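Long-range contact in transferrin (PDB 6WB6), which binds a single ferric ion together with a carbonate anion and transports iron in the insect Manduca sexta: residues F75-D81 with I318-N324. Residues are numbered along the deposited sequence.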
# COMPACT_ATOMS: atom_id res chain seq x y z
N PHE A 75 -18.65 -14.00 17.11
CA PHE A 75 -20.03 -14.23 17.53
C PHE A 75 -21.04 -13.70 16.52
O PHE A 75 -22.24 -13.80 16.77
CB PHE A 75 -20.29 -13.59 18.91
CG PHE A 75 -20.19 -12.10 18.91
CD1 PHE A 75 -21.30 -11.32 18.64
CD2 PHE A 75 -18.98 -11.47 19.18
CE1 PHE A 75 -21.21 -9.96 18.64
CE2 PHE A 75 -18.89 -10.09 19.17
CZ PHE A 75 -20.01 -9.34 18.90
N GLN A 76 -20.59 -13.13 15.41
CA GLN A 76 -21.51 -12.55 14.44
C GLN A 76 -20.93 -12.64 13.04
O GLN A 76 -19.76 -12.28 12.82
CB GLN A 76 -21.79 -11.08 14.77
CG GLN A 76 -23.05 -10.55 14.14
CD GLN A 76 -24.21 -10.70 15.06
OE1 GLN A 76 -24.76 -9.71 15.54
NE2 GLN A 76 -24.56 -11.94 15.36
N GLU A 77 -21.74 -13.11 12.09
CA GLU A 77 -21.38 -13.15 10.68
C GLU A 77 -22.21 -12.14 9.90
O GLU A 77 -23.43 -12.04 10.09
CB GLU A 77 -21.59 -14.54 10.08
CG GLU A 77 -20.56 -15.56 10.50
CD GLU A 77 -20.90 -16.95 10.01
OE1 GLU A 77 -20.65 -17.91 10.74
OE2 GLU A 77 -21.45 -17.07 8.89
N TYR A 78 -21.54 -11.40 9.04
CA TYR A 78 -22.20 -10.55 8.04
C TYR A 78 -22.33 -11.33 6.74
O TYR A 78 -21.33 -11.75 6.15
CB TYR A 78 -21.38 -9.28 7.81
CG TYR A 78 -21.32 -8.32 8.98
CD1 TYR A 78 -22.20 -8.43 10.05
CD2 TYR A 78 -20.38 -7.29 9.00
CE1 TYR A 78 -22.15 -7.55 11.11
CE2 TYR A 78 -20.33 -6.39 10.05
CZ TYR A 78 -21.21 -6.53 11.11
OH TYR A 78 -21.17 -5.65 12.17
N ARG A 79 -23.57 -11.52 6.29
CA ARG A 79 -23.86 -12.32 5.11
C ARG A 79 -24.61 -11.46 4.10
O ARG A 79 -24.84 -10.28 4.31
CB ARG A 79 -24.65 -13.57 5.51
CG ARG A 79 -23.95 -14.37 6.59
CD ARG A 79 -24.72 -15.62 6.91
NE ARG A 79 -23.94 -16.58 7.69
CZ ARG A 79 -24.44 -17.72 8.15
NH1 ARG A 79 -25.70 -18.05 7.91
NH2 ARG A 79 -23.68 -18.54 8.82
N THR A 80 -24.98 -12.06 2.97
CA THR A 80 -25.78 -11.37 1.97
C THR A 80 -27.24 -11.75 2.14
O THR A 80 -27.56 -12.81 2.69
CB THR A 80 -25.34 -11.72 0.55
OG1 THR A 80 -25.39 -13.14 0.42
CG2 THR A 80 -23.94 -11.18 0.24
N ASP A 81 -28.12 -10.88 1.65
CA ASP A 81 -29.53 -11.23 1.59
C ASP A 81 -29.78 -12.30 0.54
O ASP A 81 -30.71 -13.09 0.68
CB ASP A 81 -30.35 -9.97 1.32
CG ASP A 81 -30.50 -9.10 2.57
OD1 ASP A 81 -30.88 -9.64 3.64
OD2 ASP A 81 -30.22 -7.90 2.51
N ILE A 318 -23.40 -6.68 1.63
CA ILE A 318 -23.18 -7.63 2.73
C ILE A 318 -23.65 -6.94 4.01
O ILE A 318 -22.87 -6.25 4.69
CB ILE A 318 -21.72 -8.06 2.83
CG1 ILE A 318 -21.26 -8.70 1.52
CG2 ILE A 318 -21.53 -9.04 3.96
CD1 ILE A 318 -19.81 -9.15 1.56
N HIS A 319 -24.92 -7.15 4.38
CA HIS A 319 -25.40 -6.64 5.66
C HIS A 319 -26.52 -7.47 6.26
O HIS A 319 -27.27 -6.95 7.08
CB HIS A 319 -25.89 -5.19 5.55
CG HIS A 319 -27.03 -5.01 4.60
ND1 HIS A 319 -26.86 -4.56 3.31
CD2 HIS A 319 -28.36 -5.19 4.77
CE1 HIS A 319 -28.04 -4.48 2.72
NE2 HIS A 319 -28.97 -4.86 3.59
N HIS A 320 -26.64 -8.74 5.89
CA HIS A 320 -27.52 -9.65 6.60
C HIS A 320 -26.76 -10.19 7.81
O HIS A 320 -25.82 -10.98 7.68
CB HIS A 320 -27.99 -10.80 5.72
CG HIS A 320 -28.94 -11.73 6.42
ND1 HIS A 320 -30.31 -11.53 6.42
CD2 HIS A 320 -28.72 -12.83 7.17
CE1 HIS A 320 -30.88 -12.47 7.14
NE2 HIS A 320 -29.95 -13.28 7.59
N VAL A 321 -27.13 -9.73 8.98
CA VAL A 321 -26.48 -10.16 10.21
C VAL A 321 -27.06 -11.52 10.58
O VAL A 321 -28.27 -11.66 10.72
CB VAL A 321 -26.67 -9.13 11.32
CG1 VAL A 321 -25.93 -9.52 12.60
CG2 VAL A 321 -26.19 -7.78 10.81
N ALA A 322 -26.19 -12.52 10.69
CA ALA A 322 -26.58 -13.87 11.08
C ALA A 322 -25.87 -14.25 12.37
O ALA A 322 -24.64 -14.12 12.46
CB ALA A 322 -26.24 -14.87 9.99
N ASP A 323 -26.62 -14.73 13.36
CA ASP A 323 -26.00 -15.24 14.58
C ASP A 323 -25.49 -16.64 14.28
O ASP A 323 -26.20 -17.45 13.66
CB ASP A 323 -26.96 -15.30 15.78
CG ASP A 323 -27.63 -13.97 16.08
OD1 ASP A 323 -26.94 -12.92 16.18
OD2 ASP A 323 -28.88 -13.98 16.24
N ASN A 324 -24.27 -16.93 14.70
CA ASN A 324 -23.67 -18.23 14.51
C ASN A 324 -23.56 -18.92 15.85
O ASN A 324 -23.88 -18.36 16.90
CB ASN A 324 -22.30 -18.11 13.83
CG ASN A 324 -21.52 -16.91 14.33
OD1 ASN A 324 -22.05 -15.81 14.41
ND2 ASN A 324 -20.24 -17.12 14.67
O HOH W 1 -26.97 -8.05 2.68
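This is an antiparallel edge pairing in a four-stranded sheet of the iron-binding N-terminal lobe of transferrin. Two hydrogen-bonded pairs hold the strands. Glu77 N gives to Ala322 O (3.1 Å) and Ala322 N to Glu77 O (2.9 Å). Arg79 N gives to His320 O (2.7 Å) and His320 N to Arg79 O (2.8 Å). A classic beta bulge sets two residues, His319 and His320, opposite the single Arg79. Water 1 accepts from the displaced His319 N (2.8 Å). On one face, Arg79 NH2 forms a salt bridge with Glu77 OE2 (2.7 Å), and the guanidinium lies over Ala322. On the other face, Tyr78 CB packs on Ile318 CG2 (3.9 Å), and Gln76 NE2 donates to Asp323 OD1 (2.7 Å). The Ile318 side chain is about 10 Å from the ferric ion, so the bulged end lies near the metal cleft. Strand 72-79 runs between 275-279 and the outermost strand 320-327. Helix 286-300 packs against Gln76 and Val321, while Trp273 touches Glu77 and Arg79.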